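Local coordinates for protein pyruvate kinase (Toxoplasma gondii, PDB 3GG8) that catalyses the last step of glycolysis, the transfer of phosphate from phosphoenolpyruvate to ADP, giving pyruvate and ATP, at residues T404-N409 against R430-I435; A398-E403 against N503-L508. One frame throughout, in Å; residues are numbered along the deposited sequence.

How the contacts relate
Both contacts belong to the C-terminal alpha/beta domain, and their centres lie about 10 Å apart. Helix 393-407 serves both: its residues 398-403 meet strand 502-509 in contact 2, and its last turn meets the loop before strand 435-439 in contact 1. Along the chain the order is 398-403, 404-409, 430-435 and 503-508, so contact 2 brackets contact 1. The two also touch, T404 CG2 lying 3.8 Å from V507 CG2, and V402 packs on P431. One helix is thus held between the outermost strand, within the chain, of the five-stranded mixed sheet and a loop that reaches the barrel, and both contacts also adjoin a second subunit.

Contact 1. Residues T404-N409 against R430-I435; sequences TAECVN and RPMQPI
The last helical turn of T404-N409 packs against the irregular segment R430-I435, which runs across it, with A405 CA 7.5 Å from Q433 CA and E406 CA 7.8 Å from M432 CA. Q433 makes the main approach. With CG opposite its own carbonyl carbon (chi1 -62°), a bend at chi2 (75°) turns the carboxamide onto the helix. There OE1 meets the methyl of A405, 3.6 Å from CB, while NE2 lies above the backbone at the junction with E406, 4.0 Å from E406 CA. NE2 is also 3.8 Å from A405 O, too far for a hydrogen bond; the amide therefore packs on the helix without bonding to it. Farther out, on the exposed side, the side chains of E406 and M432 cross at a slant, E406 OE1 coming to 4.2 Å from M432 CE. Bends at chi2 and chi3 carry the methionine methyl there. Within T404-N409, V408 N bonds to T404 O at 2.8 Å. Behind the contact A405 and P431 both pack on I413, while P431 O accepts from R37 NH1 and R430 NH1 donates to G340 O, linking the loop to residues that lead into barrel strands. The loop completes a beta-alpha-beta crossover from strand 412-416 through helix 421-427 to the parallel strand 435-439, and in the C-terminal domain of pyruvate kinase helix 393-407 packs on the loop that leads into strand 435-439.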
ATOM      1  N   THR C 404      16.859  -4.159   5.580  1.00 34.39           N
ATOM      2  CA  THR C 404      17.602  -5.421   5.592  1.00 33.72           C
ATOM      3  C   THR C 404      17.778  -5.937   7.014  1.00 33.67           C
ATOM      4  O   THR C 404      17.626  -7.143   7.250  1.00 32.55           O
ATOM      5  CB  THR C 404      18.961  -5.282   4.889  1.00 33.43           C
ATOM      6  OG1 THR C 404      18.741  -4.784   3.564  1.00 33.13           O
ATOM      7  CG2 THR C 404      19.669  -6.636   4.789  1.00 33.50           C
ATOM      8  N   ALA C 405      18.084  -5.017   7.945  1.00 33.70           N
ATOM      9  CA  ALA C 405      18.211  -5.352   9.369  1.00 34.21           C
ATOM     10  C   ALA C 405      16.961  -6.044   9.875  1.00 34.34           C
ATOM     11  O   ALA C 405      17.037  -7.064  10.562  1.00 34.14           O
ATOM     12  CB  ALA C 405      18.481  -4.111  10.198  1.00 34.02           C
ATOM     13  N   GLU C 406      15.813  -5.469   9.534  1.00 35.04           N
ATOM     14  CA  GLU C 406      14.510  -6.053   9.851  1.00 36.25           C
ATOM     15  C   GLU C 406      14.315  -7.400   9.145  1.00 36.50           C
ATOM     16  O   GLU C 406      13.850  -8.371   9.740  1.00 36.65           O
ATOM     17  CB  GLU C 406      13.414  -5.054   9.462  1.00 36.41           C
ATOM     18  CG  GLU C 406      12.020  -5.616   9.281  1.00 38.83           C
ATOM     19  CD  GLU C 406      11.450  -6.188  10.559  1.00 42.11           C
ATOM     20  OE1 GLU C 406      11.633  -5.559  11.629  1.00 43.20           O
ATOM     21  OE2 GLU C 406      10.815  -7.270  10.486  1.00 43.96           O
ATOM     22  N   CYS C 407      14.694  -7.454   7.877  1.00 37.42           N
ATOM     23  CA  CYS C 407      14.490  -8.640   7.065  1.00 37.53           C
ATOM     24  C   CYS C 407      15.269  -9.858   7.590  1.00 37.40           C
ATOM     25  O   CYS C 407      14.736 -10.965   7.617  1.00 37.60           O
ATOM     26  CB  CYS C 407      14.868  -8.324   5.623  1.00 37.39           C
ATOM     27  SG  CYS C 407      14.024  -9.302   4.404  1.00 40.29           S
ATOM     28  N   VAL C 408      16.517  -9.647   8.014  1.00 37.27           N
ATOM     29  CA  VAL C 408      17.400 -10.736   8.474  1.00 36.87           C
ATOM     30  C   VAL C 408      17.476 -10.874  10.007  1.00 37.06           C
ATOM     31  O   VAL C 408      18.315 -11.624  10.517  1.00 36.81           O
ATOM     32  CB  VAL C 408      18.854 -10.588   7.918  1.00 36.93           C
ATOM     33  CG1 VAL C 408      18.849 -10.435   6.412  1.00 36.49           C
ATOM     34  CG2 VAL C 408      19.594  -9.414   8.579  1.00 35.95           C
ATOM     35  N   ASN C 409      16.619 -10.138  10.724  1.00 36.99           N
ATOM     36  CA  ASN C 409      16.541 -10.191  12.192  1.00 36.93           C
ATOM     37  C   ASN C 409      17.897  -9.915  12.856  1.00 36.77           C
ATOM     38  O   ASN C 409      18.347 -10.669  13.733  1.00 36.57           O
ATOM     39  CB  ASN C 409      15.933 -11.538  12.643  1.00 37.32           C
ATOM     40  CG  ASN C 409      15.618 -11.589  14.140  1.00 37.78           C
ATOM     41  OD1 ASN C 409      15.324 -10.570  14.771  1.00 38.39           O
ATOM     42  ND2 ASN C 409      15.681 -12.792  14.710  1.00 38.11           N
ATOM     43  N   ARG C 430      14.307   5.262  12.428  1.00 36.09           N
ATOM     44  CA  ARG C 430      13.875   4.654  13.693  1.00 35.62           C
ATOM     45  C   ARG C 430      13.880   3.115  13.613  1.00 35.30           C
ATOM     46  O   ARG C 430      12.820   2.483  13.654  1.00 35.14           O
ATOM     47  CB  ARG C 430      12.489   5.186  14.131  1.00 35.61           C
ATOM     48  CG  ARG C 430      12.400   6.696  14.463  1.00 36.06           C
ATOM     49  CD  ARG C 430      13.116   7.052  15.776  1.00 38.08           C
ATOM     50  NE  ARG C 430      12.995   8.464  16.161  1.00 37.82           N
ATOM     51  CZ  ARG C 430      13.936   9.386  15.961  1.00 36.87           C
ATOM     52  NH1 ARG C 430      13.746  10.645  16.363  1.00 35.15           N
ATOM     53  NH2 ARG C 430      15.081   9.057  15.379  1.00 37.26           N
ATOM     54  N   PRO C 431      15.074   2.505  13.463  1.00 35.04           N
ATOM     55  CA  PRO C 431      15.091   1.044  13.430  1.00 35.02           C
ATOM     56  C   PRO C 431      14.863   0.490  14.834  1.00 35.31           C
ATOM     57  O   PRO C 431      15.265   1.113  15.830  1.00 34.90           O
ATOM     58  CB  PRO C 431      16.510   0.722  12.963  1.00 34.50           C
ATOM     59  CG  PRO C 431      17.320   1.889  13.438  1.00 34.38           C
ATOM     60  CD  PRO C 431      16.426   3.076  13.331  1.00 34.43           C
ATOM     61  N   MET C 432      14.193  -0.652  14.898  1.00 35.37           N
ATOM     62  CA  MET C 432      13.996  -1.382  16.134  1.00 36.15           C
ATOM     63  C   MET C 432      15.329  -1.843  16.715  1.00 35.37           C
ATOM     64  O   MET C 432      15.466  -1.968  17.923  1.00 35.87           O
ATOM     65  CB  MET C 432      13.079  -2.578  15.877  1.00 36.00           C
ATOM     66  CG  MET C 432      12.926  -3.533  17.056  1.00 36.89           C
ATOM     67  SD  MET C 432      11.249  -4.159  17.175  1.00 39.26           S
ATOM     68  CE  MET C 432      11.191  -5.263  15.760  1.00 39.75           C
ATOM     69  N   GLN C 433      16.308  -2.094  15.852  1.00 35.32           N
ATOM     70  CA  GLN C 433      17.640  -2.508  16.293  1.00 35.12           C
ATOM     71  C   GLN C 433      18.423  -1.315  16.814  1.00 34.97           C
ATOM     72  O   GLN C 433      18.313  -0.205  16.255  1.00 34.61           O
ATOM     73  CB  GLN C 433      18.439  -3.152  15.147  1.00 35.63           C
ATOM     74  CG  GLN C 433      17.850  -4.432  14.541  1.00 35.24           C
ATOM     75  CD  GLN C 433      16.649  -4.170  13.647  1.00 37.20           C
ATOM     76  OE1 GLN C 433      16.543  -3.112  13.020  1.00 37.02           O
ATOM     77  NE2 GLN C 433      15.724  -5.133  13.595  1.00 38.10           N
ATOM     78  N   PRO C 434      19.237  -1.534  17.873  1.00 34.83           N
ATOM     79  CA  PRO C 434      20.189  -0.532  18.340  1.00 34.38           C
ATOM     80  C   PRO C 434      21.166  -0.136  17.241  1.00 34.61           C
ATOM     81  O   PRO C 434      21.529  -0.971  16.416  1.00 34.77           O
ATOM     82  CB  PRO C 434      20.947  -1.274  19.434  1.00 34.70           C
ATOM     83  CG  PRO C 434      19.997  -2.298  19.924  1.00 34.15           C
ATOM     84  CD  PRO C 434      19.296  -2.755  18.697  1.00 34.62           C
ATOM     85  N   ILE C 435      21.575   1.132  17.224  1.00 34.66           N
ATOM     86  CA  ILE C 435      22.596   1.607  16.294  1.00 34.56           C
ATOM     87  C   ILE C 435      23.875   1.873  17.085  1.00 34.75           C
ATOM     88  O   ILE C 435      23.846   2.584  18.082  1.00 34.93           O
ATOM     89  CB  ILE C 435      22.142   2.897  15.541  1.00 34.87           C
ATOM     90  CG1 ILE C 435      20.775   2.682  14.859  1.00 34.80           C
ATOM     91  CG2 ILE C 435      23.203   3.355  14.536  1.00 33.90           C
ATOM     92  CD1 ILE C 435      20.038   3.986  14.544  1.00 34.30           C
TER

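Contact 2. Residues A398-E403 against N503-L508; sequences ARAAVE and NLLKVL
Helix residues A398-E403 lie over the face of strand N503-L508, and the backbones come nearest at A401 and L505, whose CA atoms are 6.6 Å apart. L505 alone bridges the gap from the strand. Its chain is fully extended, with CG anti to the backbone N (chi1 178°) and CD1 carried outward by chi2 (170°), so that this one methyl meets the helix between A400 and A401. L505 CD1 sits 3.5 Å from A401 N. The same methyl is 3.8 Å from A400 CB, with A401 CB slightly farther. Two small alanine side chains let the leucine methyl reach the peptide backbone itself; the side chains that meet are all apolar, the touching residues are buried, and no hydrogen bond crosses the contact. This is helix-on-sheet packing in the alpha/beta domain, where the strand is the outermost of the mixed sheet within the chain. N503 and V507, alternating with L504 and K506, also pack on helix 393-407, while K506 NZ forms a salt bridge with D466. Residues N503 to V507 pair antiparallel with a strand of the second subunit, carrying the sheet across the interface. The helix shares in that interface, as A400 packs on T404 of the second subunit and R399 on its C407.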
ATOM      1  N   ALA C 398      21.042   3.940   3.706  1.00 32.05           N
ATOM      2  CA  ALA C 398      20.603   3.966   5.094  1.00 32.93           C
ATOM      3  C   ALA C 398      19.239   3.265   5.223  1.00 33.88           C
ATOM      4  O   ALA C 398      19.055   2.378   6.065  1.00 34.18           O
ATOM      5  CB  ALA C 398      20.542   5.372   5.613  1.00 32.33           C
ATOM      6  N   ARG C 399      18.316   3.658   4.353  1.00 34.38           N
ATOM      7  CA  ARG C 399      17.023   3.034   4.189  1.00 34.98           C
ATOM      8  C   ARG C 399      17.089   1.515   3.896  1.00 35.03           C
ATOM      9  O   ARG C 399      16.338   0.731   4.484  1.00 35.13           O
ATOM     10  CB  ARG C 399      16.296   3.778   3.071  1.00 35.10           C
ATOM     11  CG  ARG C 399      14.893   3.335   2.803  1.00 36.97           C
ATOM     12  CD  ARG C 399      14.266   4.163   1.687  1.00 39.57           C
ATOM     13  NE  ARG C 399      13.981   5.545   2.095  1.00 40.38           N
ATOM     14  CZ  ARG C 399      13.326   6.435   1.345  1.00 41.15           C
ATOM     15  NH1 ARG C 399      13.105   7.665   1.800  1.00 41.84           N
ATOM     16  NH2 ARG C 399      12.892   6.104   0.135  1.00 39.30           N
ATOM     17  N   ALA C 400      17.969   1.098   2.987  1.00 35.13           N
ATOM     18  CA  ALA C 400      18.125  -0.327   2.674  1.00 34.98           C
ATOM     19  C   ALA C 400      18.619  -1.101   3.901  1.00 35.02           C
ATOM     20  O   ALA C 400      18.201  -2.243   4.140  1.00 34.92           O
ATOM     21  CB  ALA C 400      19.078  -0.520   1.503  1.00 35.00           C
ATOM     22  N   ALA C 401      19.500  -0.456   4.666  1.00 34.49           N
ATOM     23  CA  ALA C 401      20.074  -1.006   5.892  1.00 34.77           C
ATOM     24  C   ALA C 401      19.007  -1.326   6.944  1.00 34.74           C
ATOM     25  O   ALA C 401      18.963  -2.432   7.474  1.00 34.52           O
ATOM     26  CB  ALA C 401      21.095  -0.053   6.444  1.00 34.57           C
ATOM     27  N   VAL C 402      18.137  -0.355   7.219  1.00 34.95           N
ATOM     28  CA  VAL C 402      17.017  -0.526   8.144  1.00 34.34           C
ATOM     29  C   VAL C 402      16.093  -1.683   7.695  1.00 34.79           C
ATOM     30  O   VAL C 402      15.798  -2.593   8.480  1.00 34.26           O
ATOM     31  CB  VAL C 402      16.248   0.806   8.302  1.00 34.54           C
ATOM     32  CG1 VAL C 402      15.042   0.641   9.217  1.00 33.73           C
ATOM     33  CG2 VAL C 402      17.188   1.904   8.812  1.00 32.97           C
ATOM     34  N   GLU C 403      15.673  -1.646   6.429  1.00 34.95           N
ATOM     35  CA  GLU C 403      14.923  -2.725   5.783  1.00 35.57           C
ATOM     36  C   GLU C 403      15.572  -4.092   5.904  1.00 34.65           C
ATOM     37  O   GLU C 403      14.910  -5.070   6.236  1.00 34.65           O
ATOM     38  CB  GLU C 403      14.764  -2.444   4.289  1.00 35.73           C
ATOM     39  CG  GLU C 403      13.684  -1.467   3.914  1.00 37.26           C
ATOM     40  CD  GLU C 403      13.598  -1.230   2.403  1.00 38.08           C
ATOM     41  OE1 GLU C 403      14.247  -1.979   1.627  1.00 40.66           O
ATOM     42  OE2 GLU C 403      12.867  -0.292   1.992  1.00 42.19           O
ATOM     43  N   ASN C 503      28.941   4.304  -0.821  1.00 32.27           N
ATOM     44  CA  ASN C 503      28.191   3.814   0.328  1.00 32.38           C
ATOM     45  C   ASN C 503      28.020   2.302   0.368  1.00 32.40           C
ATOM     46  O   ASN C 503      27.544   1.699  -0.589  1.00 32.38           O
ATOM     47  CB  ASN C 503      26.823   4.494   0.386  1.00 32.42           C
ATOM     48  CG  ASN C 503      26.897   5.901   0.918  1.00 32.81           C
ATOM     49  OD1 ASN C 503      26.632   6.131   2.097  1.00 34.31           O
ATOM     50  ND2 ASN C 503      27.279   6.855   0.064  1.00 31.78           N
ATOM     51  N   LEU C 504      28.380   1.712   1.501  1.00 32.38           N
ATOM     52  CA  LEU C 504      28.456   0.267   1.658  1.00 33.05           C
ATOM     53  C   LEU C 504      27.400  -0.245   2.622  1.00 33.00           C
ATOM     54  O   LEU C 504      27.002   0.442   3.552  1.00 32.77           O
ATOM     55  CB  LEU C 504      29.842  -0.120   2.179  1.00 33.11           C
ATOM     56  CG  LEU C 504      30.140  -1.580   2.543  1.00 34.11           C
ATOM     57  CD1 LEU C 504      30.380  -2.448   1.289  1.00 33.98           C
ATOM     58  CD2 LEU C 504      31.338  -1.666   3.499  1.00 34.00           C
ATOM     59  N   LEU C 505      26.956  -1.468   2.392  1.00 33.36           N
ATOM     60  CA  LEU C 505      26.084  -2.142   3.327  1.00 33.44           C
ATOM     61  C   LEU C 505      26.528  -3.587   3.331  1.00 33.56           C
ATOM     62  O   LEU C 505      26.508  -4.251   2.307  1.00 33.43           O
ATOM     63  CB  LEU C 505      24.620  -1.999   2.903  1.00 33.77           C
ATOM     64  CG  LEU C 505      23.448  -2.650   3.661  1.00 33.33           C
ATOM     65  CD1 LEU C 505      22.161  -2.085   3.105  1.00 31.56           C
ATOM     66  CD2 LEU C 505      23.424  -4.149   3.524  1.00 32.47           C
ATOM     67  N   LYS C 506      26.955  -4.059   4.493  1.00 34.01           N
ATOM     68  CA  LYS C 506      27.378  -5.438   4.663  1.00 33.66           C
ATOM     69  C   LYS C 506      26.467  -6.150   5.645  1.00 33.46           C
ATOM     70  O   LYS C 506      26.070  -5.585   6.654  1.00 32.61           O
ATOM     71  CB  LYS C 506      28.793  -5.483   5.218  1.00 34.01           C
ATOM     72  CG  LYS C 506      29.873  -5.397   4.203  1.00 36.30           C
ATOM     73  CD  LYS C 506      31.066  -6.232   4.643  1.00 39.76           C
ATOM     74  CE  LYS C 506      32.363  -5.733   3.998  1.00 41.78           C
ATOM     75  NZ  LYS C 506      33.487  -6.718   4.088  1.00 42.27           N
ATOM     76  N   VAL C 507      26.153  -7.408   5.364  1.00 33.83           N
ATOM     77  CA  VAL C 507      25.490  -8.237   6.359  1.00 33.74           C
ATOM     78  C   VAL C 507      26.463  -9.336   6.746  1.00 34.25           C
ATOM     79  O   VAL C 507      26.997 -10.047   5.895  1.00 34.39           O
ATOM     80  CB  VAL C 507      24.133  -8.808   5.888  1.00 33.83           C
ATOM     81  CG1 VAL C 507      23.442  -9.538   7.042  1.00 33.01           C
ATOM     82  CG2 VAL C 507      23.234  -7.698   5.357  1.00 32.54           C
ATOM     83  N   LEU C 508      26.717  -9.451   8.041  1.00 35.04           N
ATOM     84  CA  LEU C 508      27.679 -10.432   8.525  1.00 35.48           C
ATOM     85  C   LEU C 508      27.184 -11.128   9.796  1.00 35.63           C
ATOM     86  O   LEU C 508      26.347 -10.588  10.532  1.00 35.81           O
ATOM     87  CB  LEU C 508      29.077  -9.794   8.695  1.00 35.72           C
ATOM     88  CG  LEU C 508      29.212  -8.387   9.282  1.00 35.86           C
TER